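Local coordinates for uncharacterized protein (Nitrosospira multiformis, PDB 3P51) that is of unknown function but probably binds a hydrophobic ligand inside a helix-grip cavity, as other members of the Bet v 1-like superfamily do, at residues K3-S7 / M125-R130; A12-V17 / D103-F107; G45-A50 / T61-Y65. Residues are numbered along the deposited sequence.

Interaction 1. Residues K3-S7 / M125-R130; sequences KVYNS and MNTVYR
How a long C-terminal helix settles on a curved sheet is well illustrated where strand 3-10 meets helix 120-139. Residues 3-7 are fully extended, residues 125-130 regular helix, with Y129 N bonded to M125 O (2.8 Å) and R130 N to N126 O (3.0 Å). The two short axes run nearly alike in direction, at 25° (signed crossing -25°) and 8.6 Å at closest approach; V4 CA faces N126 CA at 6.3 Å and N6 CA faces R130 CA at 6.7 Å. V4 and N6 point toward the helix, whereas Y5 points away, its hydroxyl bonded to E109.

The apolar part belongs to V4 (chi1 m): its CG2 lies 3.8 Å from Y129 CD2, near the ring plane, and 4.2 Å from CB of M125, a selenomethionine. The Y129 hydroxyl is hydrogen-bonded to those of Y91 and Y74.

Direct hydrogen bonds centre on N6 (chi1 m, chi2 -86°). Its ND2 donates to N126 OD1 (3.1 Å), while R130 NE, at the end of an m, t, t chain, donates to N6 OD1 (2.8 Å).

Two waters supplement them. One accepts from Y5 N (2.9 Å) and lies 2.7 Å from N126 OD1; the other accepts from R130 NH2 (2.8 Å) and reaches N6 OD1 (2.9 Å).

The helix grip is thus partly directional: the carboxamide of N6, giving and accepting at once, fixes the helix more specifically than the valine contact could alone.

Interaction 2. Residues A12-V17 / D103-F107; sequences APVERV and DDTTF
Of all the residues here, T106 has the most surface covered, and its hydroxyl ties the turn just before a helix to a strand. It is in strand 105-107, with chi1 m and its CA-to-CB bond toward the other segment, so that OG1 donates to A12 O at 2.8 Å. The same OG1 lies 3.1 Å from V14 CA and 3.3 Å from V17 CG2, V17 being in the t rotamer. The CA atoms of P13 and T105 are 4.8 Å apart, those of V14 and T106 5.1 Å.

D104 comes next. Its backbone is left-handed (phi/psi 62/43), and with T105 it forms a G1 beta bulge, both facing V100 of strand 88-100. T105 OG1 donates back to D103 OD1 at 2.8 Å. Chi1 of D104 is t, which brings OD2 to 3.4 Å from P13 CB; D104 O is 3.4 Å from P13 CA in a CA-H...O contact. Here the chain leaves strand 3-10, whose V10 pairs with T106, and turns into helix 14-21 beside strand 105-116 of a Bet v 1-like sheet. One water accepts from V14 N (2.9 Å) and donates to both D104 OD2 (3.0 Å) and T105 O (2.8 Å).

A12, extended at -161/154, is the third. Its carbonyl O also receives a CA-H...O contact from T105 CA at 3.3 Å. P13 follows at the N-cap position, and P13 O accepts from V17 N at 3.1 Å. The CA-to-CB bond of F107 points away, and its ring stacks on F107 of a second subunit.

Interaction 3. Residues G45-A50 / T61-Y65; sequences GYSVGA and TLIAY
V48 and L62 form the apolar centre, their CA atoms 5.1 Å apart. L62 (chi1 t, chi2 p) points toward the loop and brings CD2 to 3.4 Å from S47 O. V48 (chi1 t) sets CG2 4.5 Å from L62 CG and 4.1 Å from Y65 CB, while its CG1 lies 3.5 Å from L62 O. A50 CB meets L62 CB at 4.5 Å.

Further along, Y46 CB sits over one face of the Y65 ring (chi1 t), 4.2 Å from its centroid and 14° off the normal, a CH-pi contact. The two rings are oblique, planes at 67° and centroids 5.8 Å apart, with Y46 CD1 3.7 Å from Y65 CZ. The Y65 hydroxyl is bonded to the carbonyl of R22.

At the polar edge, backbone meets backbone: G49 N donates to L62 O and L62 N to A50 O, both at 2.8 Å. A type II turn from S47 to A50, closed by A50 N to S47 O at 2.9 Å, presents these groups. The backbone of G49 (phi/psi 113/-18) calls for glycine, since a CB would be jammed against the carbonyl O of V48.

Beside L62, I63 and A64 form a classic bulge opposite M73, and A64 and Y65 pair with an antiparallel strand of a fourth subunit. A glycine-bearing type II turn thus leads into strand 51-54, alongside strand 58-66, its neighbour in the antiparallel sheet of a Bet v 1-like fold.

Overall arrangement
All three contacts reach one antiparallel sheet, and along the chain they nest: interaction 3 lies inside the loop closed by interaction 2, itself inside that of interaction 1. Interactions 1 and 2 lie on the neighbouring strands 3-10 and 105-116, respectively, and touch directly, Y5 OH lying 3.4 Å from F107 CZ and S7 CB 3.7 Å from it, though their centres are 21 Å apart. Interaction 3 lies across the chain's centre from interaction 1, nearest atoms about 11 Å apart. Interaction 1 alone joins the long helix to the sheet, interaction 2 sets the start of helix 14-21 beside it, and interaction 3 joins a loop to strand 58-66; any ligand cavity in this helix-grip fold is inferred from relatives.

Interaction 1. Residues K3-S7 / M125-R130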
ATOM      1  N   LYS A   3     -14.638 -11.552   2.876  1.00 43.07           N
ATOM      2  CA  LYS A   3     -13.631 -11.473   1.837  1.00 42.38           C
ATOM      3  C   LYS A   3     -13.113 -12.844   1.436  1.00 40.98           C
ATOM      4  O   LYS A   3     -13.267 -13.824   2.167  1.00 43.14           O
ATOM      5  CB  LYS A   3     -12.487 -10.572   2.279  1.00 48.72           C
ATOM      6  CG  LYS A   3     -11.809 -10.979   3.567  1.00 56.88           C
ATOM      7  CD  LYS A   3     -10.835  -9.887   4.008  1.00 60.36           C
ATOM      8  CE  LYS A   3     -11.518  -8.522   4.013  1.00 63.92           C
ATOM      9  NZ  LYS A   3     -10.588  -7.402   4.348  1.00 62.30           N
ATOM     10  N   VAL A   4     -12.517 -12.912   0.254  1.00 35.81           N
ATOM     11  CA  VAL A   4     -11.883 -14.134  -0.216  1.00 36.30           C
ATOM     12  C   VAL A   4     -10.508 -13.796  -0.763  1.00 38.34           C
ATOM     13  O   VAL A   4     -10.247 -12.659  -1.157  1.00 36.03           O
ATOM     14  CB  VAL A   4     -12.709 -14.811  -1.309  1.00 35.12           C
ATOM     15  CG1 VAL A   4     -14.011 -15.360  -0.718  1.00 37.93           C
ATOM     16  CG2 VAL A   4     -12.985 -13.826  -2.454  1.00 31.23           C
ATOM     17  N   TYR A   5      -9.621 -14.780  -0.776  1.00 40.09           N
ATOM     18  CA  TYR A   5      -8.289 -14.572  -1.329  1.00 34.09           C
ATOM     19  C   TYR A   5      -7.826 -15.860  -1.957  1.00 36.62           C
ATOM     20  O   TYR A   5      -7.786 -16.891  -1.290  1.00 37.16           O
ATOM     21  CB  TYR A   5      -7.302 -14.156  -0.237  1.00 37.61           C
ATOM     22  CG  TYR A   5      -5.880 -14.003  -0.760  1.00 33.99           C
ATOM     23  CD1 TYR A   5      -5.444 -12.791  -1.294  1.00 33.03           C
ATOM     24  CD2 TYR A   5      -4.986 -15.067  -0.728  1.00 32.37           C
ATOM     25  CE1 TYR A   5      -4.143 -12.637  -1.776  1.00 33.68           C
ATOM     26  CE2 TYR A   5      -3.687 -14.932  -1.205  1.00 32.09           C
ATOM     27  CZ  TYR A   5      -3.271 -13.712  -1.730  1.00 36.21           C
ATOM     28  OH  TYR A   5      -1.987 -13.561  -2.218  1.00 40.75           O
ATOM     29  N   ASN A   6      -7.498 -15.809  -3.241  1.00 34.54           N
ATOM     30  CA  ASN A   6      -6.990 -16.988  -3.931  1.00 32.37           C
ATOM     31  C   ASN A   6      -5.789 -16.653  -4.796  1.00 34.04           C
ATOM     32  O   ASN A   6      -5.724 -15.574  -5.394  1.00 37.31           O
ATOM     33  CB  ASN A   6      -8.080 -17.607  -4.787  1.00 33.77           C
ATOM     34  CG  ASN A   6      -9.227 -18.142  -3.957  1.00 38.51           C
ATOM     35  OD1 ASN A   6      -9.192 -19.284  -3.490  1.00 42.92           O
ATOM     36  ND2 ASN A   6     -10.247 -17.315  -3.759  1.00 35.46           N
ATOM     37  N   SER A   7      -4.847 -17.585  -4.876  1.00 34.11           N
ATOM     38  CA  SER A   7      -3.616 -17.338  -5.606  1.00 32.36           C
ATOM     39  C   SER A   7      -3.045 -18.620  -6.196  1.00 36.43           C
ATOM     40  O   SER A   7      -3.337 -19.724  -5.729  1.00 35.65           O
ATOM     41  CB  SER A   7      -2.597 -16.656  -4.691  1.00 34.08           C
ATOM     42  OG  SER A   7      -2.283 -17.469  -3.572  1.00 35.80           O
HETATM   43  N   MSE A 125     -17.803 -17.196  -4.229  1.00 43.26           N
HETATM   44  CA  MSE A 125     -16.722 -16.456  -4.883  1.00 41.39           C
HETATM   45  C   MSE A 125     -15.396 -17.219  -4.882  1.00 43.75           C
HETATM   46  O   MSE A 125     -14.625 -17.130  -5.845  1.00 37.45           O
HETATM   47  CB  MSE A 125     -16.560 -15.051  -4.295  1.00 40.93           C
HETATM   48  CG  MSE A 125     -17.753 -14.131  -4.589  1.00 46.22           C
HETATM   49 SE   MSE A 125     -18.190 -13.965  -6.518  1.00 52.88          SE
HETATM   50  CE  MSE A 125     -16.501 -13.209  -7.139  1.00 32.80           C
ATOM     51  N   ASN A 126     -15.131 -17.979  -3.820  1.00 43.16           N
ATOM     52  CA  ASN A 126     -13.986 -18.886  -3.841  1.00 42.34           C
ATOM     53  C   ASN A 126     -14.053 -19.789  -5.068  1.00 42.98           C
ATOM     54  O   ASN A 126     -13.055 -20.019  -5.741  1.00 43.01           O
ATOM     55  CB  ASN A 126     -13.911 -19.739  -2.567  1.00 44.92           C
ATOM     56  CG  ASN A 126     -13.211 -19.026  -1.429  1.00 45.04           C
ATOM     57  OD1 ASN A 126     -12.359 -18.167  -1.656  1.00 45.36           O
ATOM     58  ND2 ASN A 126     -13.561 -19.380  -0.199  1.00 44.03           N
ATOM     59  N   THR A 127     -15.247 -20.298  -5.356  1.00 47.59           N
ATOM     60  CA  THR A 127     -15.437 -21.184  -6.492  1.00 47.20           C
ATOM     61  C   THR A 127     -15.201 -20.463  -7.809  1.00 46.28           C
ATOM     62  O   THR A 127     -14.512 -20.976  -8.689  1.00 45.03           O
ATOM     63  CB  THR A 127     -16.837 -21.813  -6.476  1.00 47.99           C
ATOM     64  OG1 THR A 127     -16.898 -22.790  -5.430  1.00 48.53           O
ATOM     65  CG2 THR A 127     -17.145 -22.480  -7.812  1.00 48.04           C
ATOM     66  N   VAL A 128     -15.777 -19.273  -7.942  1.00 44.41           N
ATOM     67  CA  VAL A 128     -15.560 -18.446  -9.125  1.00 37.88           C
ATOM     68  C   VAL A 128     -14.077 -18.118  -9.335  1.00 39.64           C
ATOM     69  O   VAL A 128     -13.509 -18.414 -10.390  1.00 39.53           O
ATOM     70  CB  VAL A 128     -16.396 -17.149  -9.059  1.00 37.34           C
ATOM     71  CG1 VAL A 128     -15.854 -16.097 -10.033  1.00 35.16           C
ATOM     72  CG2 VAL A 128     -17.876 -17.459  -9.340  1.00 39.53           C
ATOM     73  N   TYR A 129     -13.442 -17.514  -8.335  1.00 36.29           N
ATOM     74  CA  TYR A 129     -12.032 -17.155  -8.482  1.00 40.27           C
ATOM     75  C   TYR A 129     -11.113 -18.343  -8.754  1.00 40.69           C
ATOM     76  O   TYR A 129     -10.181 -18.230  -9.528  1.00 44.46           O
ATOM     77  CB  TYR A 129     -11.548 -16.345  -7.282  1.00 43.32           C
ATOM     78  CG  TYR A 129     -12.096 -14.941  -7.310  1.00 44.22           C
ATOM     79  CD1 TYR A 129     -12.198 -14.252  -8.509  1.00 41.00           C
ATOM     80  CD2 TYR A 129     -12.549 -14.320  -6.155  1.00 51.43           C
ATOM     81  CE1 TYR A 129     -12.711 -12.966  -8.557  1.00 42.74           C
ATOM     82  CE2 TYR A 129     -13.059 -13.034  -6.191  1.00 53.16           C
ATOM     83  CZ  TYR A 129     -13.138 -12.363  -7.394  1.00 47.49           C
ATOM     84  OH  TYR A 129     -13.645 -11.084  -7.444  1.00 48.69           O
ATOM     85  N   ARG A 130     -11.381 -19.486  -8.136  1.00 39.35           N
ATOM     86  CA  ARG A 130     -10.528 -20.649  -8.356  1.00 39.04           C
ATOM     87  C   ARG A 130     -10.647 -21.135  -9.799  1.00 38.57           C
ATOM     88  O   ARG A 130      -9.667 -21.559 -10.401  1.00 36.31           O
ATOM     89  CB  ARG A 130     -10.852 -21.758  -7.349  1.00 41.14           C
ATOM     90  CG  ARG A 130     -10.327 -21.441  -5.959  1.00 44.35           C
ATOM     91  CD  ARG A 130     -11.019 -22.224  -4.862  1.00 48.23           C
ATOM     92  NE  ARG A 130     -10.615 -21.739  -3.539  1.00 50.80           N
ATOM     93  CZ  ARG A 130     -11.138 -22.173  -2.395  1.00 55.51           C
ATOM     94  NH1 ARG A 130     -12.098 -23.102  -2.411  1.00 52.39           N
ATOM     95  NH2 ARG A 130     -10.710 -21.677  -1.235  1.00 52.99           N
TER
HETATM   96  O   HOH W   1     -10.578 -17.345   0.152  1.00 43.80           O
HETATM   97  O   HOH W   2      -8.877 -19.603  -0.592  1.00 50.29           O

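Interaction 2. Residues A12-V17 / D103-F107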
ATOM      1  N   ALA A  12       5.016 -19.043 -16.578  1.00 50.36           N
ATOM      2  CA  ALA A  12       5.284 -18.153 -17.696  1.00 45.32           C
ATOM      3  C   ALA A  12       5.805 -16.839 -17.133  1.00 43.21           C
ATOM      4  O   ALA A  12       5.510 -16.491 -15.989  1.00 42.44           O
ATOM      5  CB  ALA A  12       4.028 -17.916 -18.495  1.00 45.85           C
ATOM      6  N   PRO A  13       6.598 -16.113 -17.926  1.00 44.86           N
ATOM      7  CA  PRO A  13       7.156 -14.858 -17.420  1.00 44.92           C
ATOM      8  C   PRO A  13       6.060 -13.829 -17.208  1.00 42.37           C
ATOM      9  O   PRO A  13       5.029 -13.869 -17.884  1.00 40.46           O
ATOM     10  CB  PRO A  13       8.146 -14.431 -18.513  1.00 44.24           C
ATOM     11  CG  PRO A  13       7.797 -15.218 -19.717  1.00 49.12           C
ATOM     12  CD  PRO A  13       7.107 -16.466 -19.264  1.00 47.62           C
ATOM     13  N   VAL A  14       6.273 -12.928 -16.257  1.00 41.97           N
ATOM     14  CA  VAL A  14       5.229 -11.997 -15.842  1.00 39.99           C
ATOM     15  C   VAL A  14       4.775 -11.091 -16.988  1.00 40.81           C
ATOM     16  O   VAL A  14       3.601 -10.743 -17.065  1.00 43.01           O
ATOM     17  CB  VAL A  14       5.672 -11.161 -14.620  1.00 37.54           C
ATOM     18  CG1 VAL A  14       6.750 -10.153 -15.019  1.00 42.88           C
ATOM     19  CG2 VAL A  14       4.478 -10.461 -13.964  1.00 35.55           C
ATOM     20  N   GLU A  15       5.697 -10.713 -17.874  1.00 38.86           N
ATOM     21  CA  GLU A  15       5.352  -9.870 -19.024  1.00 42.07           C
ATOM     22  C   GLU A  15       4.334 -10.553 -19.929  1.00 43.07           C
ATOM     23  O   GLU A  15       3.452  -9.905 -20.495  1.00 40.80           O
ATOM     24  CB  GLU A  15       6.588  -9.521 -19.849  1.00 47.12           C
ATOM     25  CG  GLU A  15       7.600  -8.602 -19.163  1.00 50.37           C
ATOM     26  CD  GLU A  15       8.535  -9.336 -18.211  1.00 51.44           C
ATOM     27  OE1 GLU A  15       8.571 -10.591 -18.249  1.00 46.22           O
ATOM     28  OE2 GLU A  15       9.237  -8.650 -17.429  1.00 54.16           O
ATOM     29  N   ARG A  16       4.469 -11.864 -20.077  1.00 41.87           N
ATOM     30  CA  ARG A  16       3.549 -12.632 -20.908  1.00 44.11           C
ATOM     31  C   ARG A  16       2.182 -12.781 -20.248  1.00 44.58           C
ATOM     32  O   ARG A  16       1.132 -12.632 -20.897  1.00 40.16           O
ATOM     33  CB  ARG A  16       4.148 -14.007 -21.195  1.00 48.06           C
ATOM     34  CG  ARG A  16       3.423 -14.805 -22.251  1.00 57.01           C
ATOM     35  CD  ARG A  16       4.424 -15.597 -23.070  1.00 67.60           C
ATOM     36  NE  ARG A  16       3.771 -16.565 -23.943  1.00 78.01           N
ATOM     37  CZ  ARG A  16       3.597 -17.846 -23.635  1.00 83.27           C
ATOM     38  NH1 ARG A  16       4.025 -18.317 -22.471  1.00 83.18           N
ATOM     39  NH2 ARG A  16       2.993 -18.658 -24.494  1.00 85.51           N
ATOM     40  N   VAL A  17       2.181 -13.090 -18.958  1.00 42.85           N
ATOM     41  CA  VAL A  17       0.915 -13.222 -18.248  1.00 39.88           C
ATOM     42  C   VAL A  17       0.178 -11.890 -18.252  1.00 39.96           C
ATOM     43  O   VAL A  17      -1.015 -11.839 -18.527  1.00 39.02           O
ATOM     44  CB  VAL A  17       1.097 -13.702 -16.802  1.00 36.45           C
ATOM     45  CG1 VAL A  17      -0.259 -13.876 -16.160  1.00 33.34           C
ATOM     46  CG2 VAL A  17       1.866 -15.027 -16.767  1.00 35.02           C
ATOM     47  N   ASP A 103      12.919 -18.339 -11.164  1.00 45.96           N
ATOM     48  CA  ASP A 103      12.689 -19.147 -12.361  1.00 50.01           C
ATOM     49  C   ASP A 103      11.816 -18.440 -13.392  1.00 46.32           C
ATOM     50  O   ASP A 103      11.324 -19.061 -14.334  1.00 43.55           O
ATOM     51  CB  ASP A 103      12.074 -20.493 -12.001  1.00 51.99           C
ATOM     52  CG  ASP A 103      10.765 -20.347 -11.270  1.00 57.64           C
ATOM     53  OD1 ASP A 103      10.308 -19.199 -11.112  1.00 57.83           O
ATOM     54  OD2 ASP A 103      10.186 -21.376 -10.863  1.00 62.44           O
ATOM     55  N   ASP A 104      11.627 -17.139 -13.219  1.00 44.48           N
ATOM     56  CA  ASP A 104      10.953 -16.345 -14.235  1.00 44.90           C
ATOM     57  C   ASP A 104       9.527 -16.821 -14.445  1.00 43.99           C
ATOM     58  O   ASP A 104       9.063 -16.947 -15.577  1.00 45.62           O
ATOM     59  CB  ASP A 104      11.741 -16.415 -15.551  1.00 51.94           C
ATOM     60  CG  ASP A 104      11.358 -15.316 -16.525  1.00 57.63           C
ATOM     61  OD1 ASP A 104      11.790 -15.378 -17.700  1.00 57.50           O
ATOM     62  OD2 ASP A 104      10.614 -14.395 -16.121  1.00 58.02           O
ATOM     63  N   THR A 105       8.825 -17.098 -13.350  1.00 42.30           N
ATOM     64  CA  THR A 105       7.416 -17.439 -13.433  1.00 40.88           C
ATOM     65  C   THR A 105       6.578 -16.297 -12.859  1.00 39.75           C
ATOM     66  O   THR A 105       7.093 -15.199 -12.602  1.00 36.61           O
ATOM     67  CB  THR A 105       7.120 -18.790 -12.747  1.00 42.85           C
ATOM     68  OG1 THR A 105       7.557 -18.748 -11.386  1.00 42.44           O
ATOM     69  CG2 THR A 105       7.873 -19.907 -13.455  1.00 44.89           C
ATOM     70  N   THR A 106       5.290 -16.550 -12.664  1.00 43.02           N
ATOM     71  CA  THR A 106       4.357 -15.507 -12.242  1.00 41.24           C
ATOM     72  C   THR A 106       3.474 -15.956 -11.086  1.00 41.31           C
ATOM     73  O   THR A 106       2.867 -17.019 -11.138  1.00 43.24           O
ATOM     74  CB  THR A 106       3.444 -15.067 -13.400  1.00 40.96           C
ATOM     75  OG1 THR A 106       4.244 -14.556 -14.467  1.00 45.72           O
ATOM     76  CG2 THR A 106       2.487 -13.990 -12.949  1.00 35.19           C
ATOM     77  N   PHE A 107       3.429 -15.135 -10.042  1.00 35.68           N
ATOM     78  CA  PHE A 107       2.490 -15.291  -8.939  1.00 35.36           C
ATOM     79  C   PHE A 107       1.263 -14.459  -9.280  1.00 34.66           C
ATOM     80  O   PHE A 107       1.388 -13.303  -9.674  1.00 35.13           O
ATOM     81  CB  PHE A 107       3.136 -14.778  -7.644  1.00 34.13           C
ATOM     82  CG  PHE A 107       2.215 -14.757  -6.456  1.00 33.93           C
ATOM     83  CD1 PHE A 107       1.942 -15.919  -5.755  1.00 38.15           C
ATOM     84  CD2 PHE A 107       1.637 -13.566  -6.028  1.00 32.84           C
ATOM     85  CE1 PHE A 107       1.095 -15.904  -4.649  1.00 38.70           C
ATOM     86  CE2 PHE A 107       0.789 -13.536  -4.926  1.00 37.56           C
ATOM     87  CZ  PHE A 107       0.520 -14.710  -4.229  1.00 39.47           C
TER
HETATM   88  O   HOH W   3       8.440 -13.478 -14.339  1.00 38.76           O
HETATM   89  O   HOH W   4      10.690 -11.690 -16.931  1.00 45.88           O

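Interaction 3. Residues G45-A50 / T61-Y65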
ATOM      1  N   GLY A  45     -10.171  -0.685 -22.508  1.00 38.94           N
ATOM      2  CA  GLY A  45      -9.753  -1.698 -21.555  1.00 35.00           C
ATOM      3  C   GLY A  45      -8.801  -1.282 -20.442  1.00 36.28           C
ATOM      4  O   GLY A  45      -8.539  -2.074 -19.535  1.00 36.98           O
ATOM      5  N   TYR A  46      -8.280  -0.060 -20.487  1.00 35.09           N
ATOM      6  CA  TYR A  46      -7.380   0.405 -19.437  1.00 35.40           C
ATOM      7  C   TYR A  46      -7.863   1.732 -18.871  1.00 36.57           C
ATOM      8  O   TYR A  46      -7.118   2.438 -18.179  1.00 35.54           O
ATOM      9  CB  TYR A  46      -5.950   0.586 -19.975  1.00 37.74           C
ATOM     10  CG  TYR A  46      -5.591  -0.368 -21.090  1.00 37.94           C
ATOM     11  CD1 TYR A  46      -5.469  -1.732 -20.850  1.00 39.20           C
ATOM     12  CD2 TYR A  46      -5.376   0.097 -22.385  1.00 43.05           C
ATOM     13  CE1 TYR A  46      -5.135  -2.612 -21.870  1.00 42.78           C
ATOM     14  CE2 TYR A  46      -5.049  -0.778 -23.415  1.00 49.22           C
ATOM     15  CZ  TYR A  46      -4.933  -2.133 -23.149  1.00 50.40           C
ATOM     16  OH  TYR A  46      -4.614  -3.014 -24.160  1.00 55.44           O
ATOM     17  N   SER A  47      -9.112   2.065 -19.167  1.00 36.60           N
ATOM     18  CA  SER A  47      -9.680   3.349 -18.774  0.50 35.21           C
ATOM     19  C   SER A  47     -10.509   3.227 -17.502  1.00 36.29           C
ATOM     20  O   SER A  47     -11.570   2.618 -17.501  1.00 36.36           O
ATOM     21  CB  SER A  47     -10.552   3.901 -19.902  0.50 36.53           C
ATOM     22  OG  SER A  47     -11.170   5.121 -19.518  0.50 39.00           O
ATOM     23  N   VAL A  48     -10.033   3.819 -16.419  1.00 34.73           N
ATOM     24  CA  VAL A  48     -10.788   3.765 -15.169  1.00 36.65           C
ATOM     25  C   VAL A  48     -12.155   4.415 -15.373  1.00 35.43           C
ATOM     26  O   VAL A  48     -12.257   5.551 -15.857  1.00 28.63           O
ATOM     27  CB  VAL A  48     -10.002   4.418 -14.024  1.00 33.51           C
ATOM     28  CG1 VAL A  48     -10.836   4.471 -12.752  1.00 33.71           C
ATOM     29  CG2 VAL A  48      -8.722   3.633 -13.789  1.00 30.89           C
ATOM     30  N   GLY A  49     -13.205   3.679 -15.013  1.00 36.93           N
ATOM     31  CA  GLY A  49     -14.565   4.106 -15.275  1.00 33.08           C
ATOM     32  C   GLY A  49     -15.219   3.183 -16.285  1.00 36.03           C
ATOM     33  O   GLY A  49     -16.443   3.149 -16.407  1.00 35.81           O
ATOM     34  N   ALA A  50     -14.399   2.431 -17.019  1.00 31.71           N
ATOM     35  CA  ALA A  50     -14.914   1.504 -18.020  1.00 33.34           C
ATOM     36  C   ALA A  50     -15.777   0.481 -17.319  1.00 29.87           C
ATOM     37  O   ALA A  50     -15.556   0.205 -16.144  1.00 31.76           O
ATOM     38  CB  ALA A  50     -13.760   0.804 -18.737  1.00 28.03           C
ATOM     39  N   THR A  61     -17.419  -2.363 -12.902  1.00 34.03           N
ATOM     40  CA  THR A  61     -16.783  -1.092 -13.264  1.00 28.02           C
ATOM     41  C   THR A  61     -15.306  -1.083 -12.853  1.00 31.78           C
ATOM     42  O   THR A  61     -14.973  -1.482 -11.737  1.00 31.07           O
ATOM     43  CB  THR A  61     -17.477   0.092 -12.580  1.00 33.22           C
ATOM     44  OG1 THR A  61     -18.855   0.115 -12.961  1.00 35.63           O
ATOM     45  CG2 THR A  61     -16.843   1.397 -13.004  1.00 29.49           C
ATOM     46  N   LEU A  62     -14.424  -0.638 -13.753  1.00 31.39           N
ATOM     47  CA  LEU A  62     -13.000  -0.514 -13.439  1.00 27.45           C
ATOM     48  C   LEU A  62     -12.804   0.697 -12.527  1.00 31.88           C
ATOM     49  O   LEU A  62     -13.129   1.835 -12.907  1.00 33.08           O
ATOM     50  CB  LEU A  62     -12.183  -0.337 -14.728  1.00 30.40           C
ATOM     51  CG  LEU A  62     -10.653  -0.327 -14.661  1.00 30.01           C
ATOM     52  CD1 LEU A  62     -10.118  -1.636 -14.074  1.00 26.82           C
ATOM     53  CD2 LEU A  62     -10.066  -0.091 -16.053  1.00 29.15           C
ATOM     54  N   ILE A  63     -12.292   0.464 -11.322  1.00 28.16           N
ATOM     55  CA  ILE A  63     -12.151   1.547 -10.347  1.00 29.48           C
ATOM     56  C   ILE A  63     -10.688   1.919 -10.092  1.00 29.41           C
ATOM     57  O   ILE A  63     -10.395   2.963  -9.504  1.00 31.59           O
ATOM     58  CB  ILE A  63     -12.843   1.197  -9.018  1.00 29.12           C
ATOM     59  CG1 ILE A  63     -12.123   0.027  -8.335  1.00 33.89           C
ATOM     60  CG2 ILE A  63     -14.341   0.854  -9.256  1.00 29.08           C
ATOM     61  CD1 ILE A  63     -12.792  -0.435  -7.035  1.00 33.02           C
ATOM     62  N   ALA A  64      -9.769   1.051 -10.516  1.00 31.67           N
ATOM     63  CA  ALA A  64      -8.350   1.367 -10.448  1.00 29.16           C
ATOM     64  C   ALA A  64      -7.582   0.446 -11.386  1.00 31.88           C
ATOM     65  O   ALA A  64      -7.947  -0.720 -11.571  1.00 31.96           O
ATOM     66  CB  ALA A  64      -7.817   1.251  -9.008  1.00 27.76           C
ATOM     67  N   TYR A  65      -6.523   0.987 -11.979  1.00 30.74           N
ATOM     68  CA  TYR A  65      -5.677   0.239 -12.904  1.00 32.83           C
ATOM     69  C   TYR A  65      -4.234   0.701 -12.714  1.00 35.20           C
ATOM     70  O   TYR A  65      -3.960   1.903 -12.622  1.00 33.03           O
ATOM     71  CB  TYR A  65      -6.124   0.491 -14.344  1.00 35.40           C
ATOM     72  CG  TYR A  65      -5.486  -0.403 -15.384  1.00 31.37           C
ATOM     73  CD1 TYR A  65      -6.199  -1.448 -15.957  1.00 32.32           C
ATOM     74  CD2 TYR A  65      -4.181  -0.196 -15.800  1.00 31.76           C
ATOM     75  CE1 TYR A  65      -5.620  -2.269 -16.928  1.00 35.18           C
ATOM     76  CE2 TYR A  65      -3.590  -1.008 -16.769  1.00 35.56           C
ATOM     77  CZ  TYR A  65      -4.323  -2.046 -17.326  1.00 36.80           C
ATOM     78  OH  TYR A  65      -3.753  -2.859 -18.285  1.00 37.74           O
TER